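Local atomic coordinates of tartrate dehydrogenase/decarboxylase (Pseudomonas putida, PDB entry 3FLK), a protein that catalyses the NAD-dependent oxidation of (+)-tartrate to oxaloglycolate, the conversion of meso-tartrate to D-glycerate and the oxidative decarboxylation of D-malate to pyruvate, using a magnesium or manganese ion. Residues E180-K185 / F238-A243; I262-S267 / N297-I302. The protein carries 1 engineered substitution. All blocks are in the same frame, centred on the assembly; numbering follows the deposited sequence.

Contact 1. Residues E180-K185 / F238-A243; sequences EKRERK and FDVVVA. With SO4 (sulfate ion), chain M.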
loop_
_atom_site.group_PDB
_atom_site.type_symbol
_atom_site.label_atom_id
_atom_site.label_comp_id
_atom_site.label_asym_id
_atom_site.label_seq_id
_atom_site.Cartn_x
_atom_site.Cartn_y
_atom_site.Cartn_z
ATOM N N GLU A 180 25.360 0.659 -1.945
ATOM C CA GLU A 180 26.808 0.437 -1.890
ATOM C C GLU A 180 27.524 1.542 -1.099
ATOM O O GLU A 180 28.460 1.265 -0.347
ATOM C CB GLU A 180 27.378 0.315 -3.312
ATOM C CG GLU A 180 28.887 0.031 -3.403
ATOM C CD GLU A 180 29.272 -1.358 -2.914
ATOM O OE1 GLU A 180 28.548 -2.326 -3.224
ATOM O OE2 GLU A 180 30.314 -1.483 -2.230
ATOM N N LYS A 181 27.064 2.781 -1.267
ATOM C CA LYS A 181 27.634 3.942 -0.577
ATOM C C LYS A 181 27.252 4.007 0.903
ATOM O O LYS A 181 27.929 4.667 1.697
ATOM C CB LYS A 181 27.183 5.239 -1.248
ATOM C CG LYS A 181 27.754 5.503 -2.624
ATOM C CD LYS A 181 27.663 6.990 -2.942
ATOM C CE LYS A 181 27.708 7.268 -4.432
ATOM N NZ LYS A 181 26.365 7.106 -5.064
ATOM N N ARG A 182 26.161 3.338 1.264
ATOM C CA ARG A 182 25.626 3.403 2.624
ATOM C C ARG A 182 26.257 2.362 3.545
ATOM O O ARG A 182 26.872 1.404 3.075
ATOM C CB ARG A 182 24.097 3.289 2.606
ATOM C CG ARG A 182 23.410 4.533 2.045
ATOM C CD ARG A 182 21.918 4.324 1.806
ATOM N NE ARG A 182 21.144 4.277 3.047
ATOM C CZ ARG A 182 20.610 5.338 3.650
ATOM N NH1 ARG A 182 20.763 6.556 3.141
ATOM N NH2 ARG A 182 19.921 5.180 4.774
ATOM N N GLU A 183 26.107 2.565 4.853
ATOM C CA GLU A 183 26.731 1.707 5.865
ATOM C C GLU A 183 26.151 0.289 5.912
ATOM O O GLU A 183 26.888 -0.677 6.125
ATOM C CB GLU A 183 26.643 2.365 7.249
ATOM C CG GLU A 183 27.731 1.930 8.241
ATOM C CD GLU A 183 29.082 2.605 8.000
ATOM O OE1 GLU A 183 29.110 3.770 7.539
ATOM O OE2 GLU A 183 30.123 1.969 8.285
ATOM N N ARG A 184 24.840 0.162 5.710
ATOM C CA ARG A 184 24.175 -1.141 5.828
ATOM C C ARG A 184 24.244 -2.005 4.560
ATOM O O ARG A 184 24.120 -3.229 4.638
ATOM C CB ARG A 184 22.734 -0.985 6.325
ATOM C CG ARG A 184 22.645 -0.553 7.783
ATOM C CD ARG A 184 21.211 -0.303 8.215
ATOM N NE ARG A 184 20.527 -1.539 8.593
ATOM C CZ ARG A 184 19.216 -1.644 8.800
ATOM N NH1 ARG A 184 18.423 -0.589 8.663
ATOM N NH2 ARG A 184 18.695 -2.816 9.140
ATOM N N LYS A 185 24.446 -1.361 3.410
ATOM C CA LYS A 185 24.544 -2.039 2.107
ATOM C C LYS A 185 23.426 -3.067 1.909
ATOM O O LYS A 185 23.679 -4.266 1.753
ATOM C CB LYS A 185 25.934 -2.668 1.911
ATOM C CG LYS A 185 27.079 -1.688 2.131
ATOM C CD LYS A 185 28.396 -2.191 1.568
ATOM C CE LYS A 185 29.572 -1.397 2.134
ATOM N NZ LYS A 185 29.424 0.079 1.956
ATOM N N PHE A 238 14.870 -1.979 7.224
ATOM C CA PHE A 238 14.996 -1.325 5.923
ATOM C C PHE A 238 16.075 -0.253 5.876
ATOM O O PHE A 238 16.296 0.466 6.855
ATOM C CB PHE A 238 13.638 -0.770 5.472
ATOM C CG PHE A 238 12.546 -1.800 5.478
ATOM C CD1 PHE A 238 12.503 -2.791 4.501
ATOM C CD2 PHE A 238 11.582 -1.802 6.481
ATOM C CE1 PHE A 238 11.510 -3.760 4.514
ATOM C CE2 PHE A 238 10.579 -2.767 6.503
ATOM C CZ PHE A 238 10.544 -3.748 5.517
ATOM N N ASP A 239 16.750 -0.169 4.732
ATOM C CA ASP A 239 17.711 0.898 4.468
ATOM C C ASP A 239 17.448 1.557 3.118
ATOM O O ASP A 239 17.169 2.754 3.055
ATOM C CB ASP A 239 19.150 0.385 4.539
ATOM C CG ASP A 239 20.162 1.517 4.615
ATOM O OD1 ASP A 239 20.135 2.279 5.607
ATOM O OD2 ASP A 239 20.977 1.654 3.682
ATOM N N VAL A 240 17.562 0.781 2.042
ATOM C CA VAL A 240 17.188 1.251 0.707
ATOM C C VAL A 240 16.023 0.399 0.211
ATOM O O VAL A 240 16.127 -0.828 0.154
ATOM C CB VAL A 240 18.370 1.186 -0.296
ATOM C CG1 VAL A 240 17.923 1.578 -1.703
ATOM C CG2 VAL A 240 19.515 2.082 0.157
ATOM N N VAL A 241 14.913 1.055 -0.115
ATOM C CA VAL A 241 13.735 0.372 -0.647
ATOM C C VAL A 241 13.486 0.846 -2.077
ATOM O O VAL A 241 13.213 2.026 -2.313
ATOM C CB VAL A 241 12.475 0.590 0.238
ATOM C CG1 VAL A 241 11.294 -0.223 -0.285
ATOM C CG2 VAL A 241 12.762 0.219 1.692
ATOM N N VAL A 242 13.603 -0.076 -3.028
ATOM C CA VAL A 242 13.397 0.236 -4.439
ATOM C C VAL A 242 12.037 -0.297 -4.899
ATOM O O VAL A 242 11.646 -1.417 -4.556
ATOM C CB VAL A 242 14.582 -0.264 -5.332
ATOM C CG1 VAL A 242 14.704 -1.793 -5.321
ATOM C CG2 VAL A 242 14.474 0.282 -6.760
ATOM N N ALA A 243 11.313 0.523 -5.655
ATOM C CA ALA A 243 9.925 0.223 -6.003
ATOM C C ALA A 243 9.496 0.871 -7.313
ATOM O O ALA A 243 10.104 1.843 -7.767
ATOM C CB ALA A 243 8.993 0.655 -4.864
HETATM S S SO4 M . 24.587 5.914 5.735
HETATM O O1 SO4 M . 23.518 4.923 5.678
HETATM O O2 SO4 M . 24.346 6.948 4.731
HETATM O O3 SO4 M . 24.616 6.518 7.065
HETATM O O4 SO4 M . 25.870 5.271 5.472
HETATM O O HOH W 1 22.883 2.436 6.228
HETATM O O HOH W 2 18.880 2.140 8.130
#
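R182 and D239 form a salt bridge between the loop that follows helix 165-181 and the residue just ahead of strand 240-243. The two side chains meet tip to tip. The arginine grips side-on, NE giving a bond to D239 OD2 (2.7 Å) and NH2 one to D239 OD1 (3.0 Å). Both oxygens lie close to the guanidinium plane but are met from above the carboxylate, because the two planes are 44° apart. O1 of a sulfate ion, probably from the crystallisation liquor, lies over one face of the R182 guanidinium, 3.5 Å above its plane. V240 CG2 packs on R182 CD at 3.7 Å. An alanine at R182 would probably leave the D239 carboxylate without its paired charge and freer to turn. Water 1 links R184 N, D239 OD1 and the sulfate, while water 2 takes a bond from R184 NH1 and lies 2.8 Å from D239 OD1. R184 NH2 also bonds to E236 O. V240 continues inward, its side chain against A175 and A179 of helix 165-181. The contact thus joins the connection between helix 165-181 and strand 186-191 to the start of the neighbouring inner strand 240-243, in the mixed sheet of the isocitrate/isopropylmalate dehydrogenase fold.

Contact 2. Residues I262-S267 / N297-I302; sequences IGIAPS and NPIAMI. With NAI (1,4-dihydronicotinamide adenine dinucleotide), chain F.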
loop_
_atom_site.group_PDB
_atom_site.type_symbol
_atom_site.label_atom_id
_atom_site.label_comp_id
_atom_site.label_asym_id
_atom_site.label_seq_id
_atom_site.Cartn_x
_atom_site.Cartn_y
_atom_site.Cartn_z
ATOM N N ILE A 262 3.037 12.949 7.632
ATOM C CA ILE A 262 3.444 13.097 6.232
ATOM C C ILE A 262 4.007 14.498 5.960
ATOM O O ILE A 262 4.539 14.765 4.882
ATOM C CB ILE A 262 2.303 12.726 5.216
ATOM C CG1 ILE A 262 1.312 13.886 4.985
ATOM C CG2 ILE A 262 1.612 11.403 5.598
ATOM C CD1 ILE A 262 0.449 14.277 6.171
ATOM N N GLY A 263 3.913 15.374 6.960
ATOM C CA GLY A 263 4.264 16.784 6.802
ATOM C C GLY A 263 5.742 17.124 6.688
ATOM O O GLY A 263 6.084 18.266 6.378
ATOM N N ILE A 264 6.618 16.149 6.932
ATOM C CA ILE A 264 8.067 16.392 6.878
ATOM C C ILE A 264 8.783 15.732 5.689
ATOM O O ILE A 264 9.935 16.059 5.397
ATOM C CB ILE A 264 8.781 15.989 8.206
ATOM C CG1 ILE A 264 8.744 14.471 8.416
ATOM C CG2 ILE A 264 8.182 16.745 9.404
ATOM C CD1 ILE A 264 9.755 13.958 9.430
ATOM N N ALA A 265 8.092 14.826 5.001
ATOM C CA ALA A 265 8.703 13.978 3.975
ATOM C C ALA A 265 9.007 14.717 2.666
ATOM O O ALA A 265 8.087 15.167 1.975
ATOM C CB ALA A 265 7.829 12.759 3.712
ATOM N N PRO A 266 10.303 14.846 2.324
ATOM C CA PRO A 266 10.709 15.517 1.099
ATOM C C PRO A 266 10.860 14.550 -0.076
ATOM O O PRO A 266 10.872 13.330 0.118
ATOM C CB PRO A 266 12.077 16.073 1.476
ATOM C CG PRO A 266 12.650 15.016 2.353
ATOM C CD PRO A 266 11.477 14.383 3.089
ATOM N N SER A 267 10.988 15.095 -1.281
ATOM C CA SER A 267 11.265 14.274 -2.454
ATOM C C SER A 267 12.137 14.984 -3.482
ATOM O O SER A 267 11.966 16.180 -3.753
ATOM C CB SER A 267 9.975 13.770 -3.097
ATOM O OG SER A 267 9.401 14.743 -3.938
ATOM N N ASN A 297 2.387 21.992 7.674
ATOM C CA ASN A 297 3.785 21.765 8.033
ATOM C C ASN A 297 4.690 22.127 6.852
ATOM O O ASN A 297 4.553 21.546 5.771
ATOM C CB ASN A 297 3.980 20.292 8.431
ATOM C CG ASN A 297 5.273 20.043 9.190
ATOM O OD1 ASN A 297 6.228 20.807 9.090
ATOM N ND2 ASN A 297 5.301 18.961 9.962
ATOM N N PRO A 298 5.595 23.111 7.041
ATOM C CA PRO A 298 6.506 23.504 5.968
ATOM C C PRO A 298 7.819 22.714 5.918
ATOM O O PRO A 298 8.639 22.962 5.028
ATOM C CB PRO A 298 6.805 24.965 6.301
ATOM C CG PRO A 298 6.757 25.009 7.803
ATOM C CD PRO A 298 5.791 23.936 8.252
ATOM N N ILE A 299 8.024 21.784 6.851
ATOM C CA ILE A 299 9.307 21.072 6.935
ATOM C C ILE A 299 9.614 20.253 5.672
ATOM O O ILE A 299 10.756 20.238 5.206
ATOM C CB ILE A 299 9.440 20.214 8.229
ATOM C CG1 ILE A 299 9.506 21.126 9.464
ATOM C CG2 ILE A 299 10.686 19.319 8.164
ATOM C CD1 ILE A 299 9.458 20.399 10.801
ATOM N N ALA A 300 8.595 19.603 5.113
ATOM C CA ALA A 300 8.752 18.832 3.875
ATOM C C ALA A 300 9.294 19.699 2.742
ATOM O O ALA A 300 10.233 19.306 2.045
ATOM C CB ALA A 300 7.434 18.182 3.473
HETATM N N MSE A 301 8.702 20.881 2.579
HETATM C CA MSE A 301 9.142 21.866 1.594
HETATM C C MSE A 301 10.587 22.305 1.848
HETATM O O MSE A 301 11.392 22.364 0.919
HETATM C CB MSE A 301 8.211 23.082 1.618
HETATM C CG MSE A 301 8.425 24.081 0.490
HETATM SE SE MSE A 301 7.644 23.475 -1.193
HETATM C CE MSE A 301 9.240 22.801 -2.066
ATOM N N ILE A 302 10.902 22.599 3.109
ATOM C CA ILE A 302 12.228 23.091 3.502
ATOM C C ILE A 302 13.312 22.025 3.298
ATOM O O ILE A 302 14.361 22.304 2.717
ATOM C CB ILE A 302 12.222 23.626 4.962
ATOM C CG1 ILE A 302 11.370 24.900 5.049
ATOM C CG2 ILE A 302 13.644 23.915 5.448
ATOM C CD1 ILE A 302 10.798 25.189 6.432
HETATM P PA NAI F . -2.544 15.422 0.485
HETATM O O1A NAI F . -1.125 15.051 0.698
HETATM O O2A NAI F . -2.685 16.760 -0.117
HETATM O O5B NAI F . -3.307 15.398 1.892
HETATM C C5B NAI F . -3.520 14.213 2.625
HETATM C C4B NAI F . -3.745 14.541 4.098
HETATM O O4B NAI F . -2.521 14.930 4.693
HETATM C C3B NAI F . -4.726 15.689 4.288
HETATM O O3B NAI F . -5.555 15.388 5.384
HETATM C C2B NAI F . -3.838 16.880 4.591
HETATM O O2B NAI F . -4.455 17.802 5.460
HETATM C C1B NAI F . -2.598 16.251 5.205
HETATM N N9A NAI F . -1.385 17.012 4.858
HETATM C C8A NAI F . -0.737 17.029 3.649
HETATM N N7A NAI F . 0.330 17.851 3.753
HETATM C C5A NAI F . 0.375 18.356 5.000
HETATM C C6A NAI F . 1.250 19.238 5.628
HETATM N N6A NAI F . 2.292 19.737 4.968
HETATM N N1A NAI F . 1.032 19.579 6.947
HETATM C C2A NAI F . -0.040 19.058 7.640
HETATM N N3A NAI F . -0.899 18.179 7.006
HETATM C C4A NAI F . -0.700 17.839 5.709
HETATM O O3 NAI F . -3.198 14.254 -0.426
HETATM P PN NAI F . -4.738 14.078 -0.872
HETATM O O1N NAI F . -5.653 14.681 0.121
HETATM O O2N NAI F . -4.908 12.640 -1.181
HETATM O O5D NAI F . -4.819 14.895 -2.247
HETATM C C5D NAI F . -5.125 16.274 -2.290
HETATM C C4D NAI F . -4.770 16.845 -3.663
HETATM O O4D NAI F . -3.364 16.879 -3.823
HETATM C C3D NAI F . -5.312 16.021 -4.824
HETATM O O3D NAI F . -5.734 16.924 -5.818
HETATM C C2D NAI F . -4.111 15.234 -5.320
HETATM O O2D NAI F . -4.191 14.939 -6.694
HETATM C C1D NAI F . -2.976 16.198 -5.007
HETATM N N1N NAI F . -1.648 15.583 -4.811
HETATM C C2N NAI F . -0.598 16.136 -5.491
HETATM C C3N NAI F . 0.688 15.631 -5.341
HETATM C C7N NAI F . 1.848 16.420 -5.880
HETATM O O7N NAI F . 1.622 17.693 -6.443
HETATM N N7N NAI F . 3.073 15.900 -5.819
HETATM C C4N NAI F . 0.897 14.551 -4.483
HETATM C C5N NAI F . -0.176 13.994 -3.788
HETATM C C6N NAI F . -1.456 14.523 -3.958
#
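G263 and A300 join the two segments through a backbone hydrogen bond, A300 N to G263 O (3.1 Å, N-H...O angle 140°), in the first turn of helix 299-313. Beside it, the CA-H of A300 points at I264 O, 3.4 Å from CA. The A300 methyl is set among carbonyl oxygens, its CB 3.2 Å from G263 O and 3.4 Å from A265 O. G263 runs close against N297, where a side chain on the glycine would collide with N297 CB.

The helix start is capped by N297. Its CG is anti to the backbone N (chi1 -163°), which brings OD1 round to accept from I299 N at 3.0 Å; the N-H meets this oxygen from above the amide plane. The amide nitrogen ND2 bonds to D342 OD1, so both ends of the group are held and its rotation is fixed.

The same asparagine reads the adenine of NADH with its backbone: N297 N donates to N1A and N297 O accepts from N6A, both nearly straight bonds. This two-point recognition belongs to the dinucleotide pocket of the isocitrate/isopropylmalate dehydrogenase fold. I262 adds a van der Waals contact, its CD1 lying 3.4 Å from the ribose oxygen O4B and also touching the adenine at N9A; the residue packs as well on I226 of the second subunit.

Apolar packing is led by I264, which lies alongside I299, both pointing the same way, with their CG2 methyls 3.8 Å apart. The I264 CG2 methyl also touches N297 ND2 at 3.7 Å. F113 and M343 also touch I264, while I299 reaches on to I330, I334 and I356 of the helices behind. At the strand end, P266 CB rests against A300 O, a carbonyl that is also hydrogen-bonded to S304 OG.

In the fold
Contacts 1 and 2 follow one another along the chain and reach the same ten-stranded sheet, yet do not touch: their centres are 22 Å apart and their nearest atoms about 12 Å. Contact 2 belongs to the cofactor pocket, with I262, G263 and N297 at the adenosine end of NADH. The side chain of A265 is about 9 Å from the magnesium ion and from the oxalate. Contact 1 lies farther out, its centre 17 Å from the chain centre against 9 Å for contact 2, and its F238 side chain is about 11 Å from a bound NADH and from the side chain of D225, a metal ligand by similarity. Contact 2 touches the cofactor itself, whereas contact 1 is structural packing away from it.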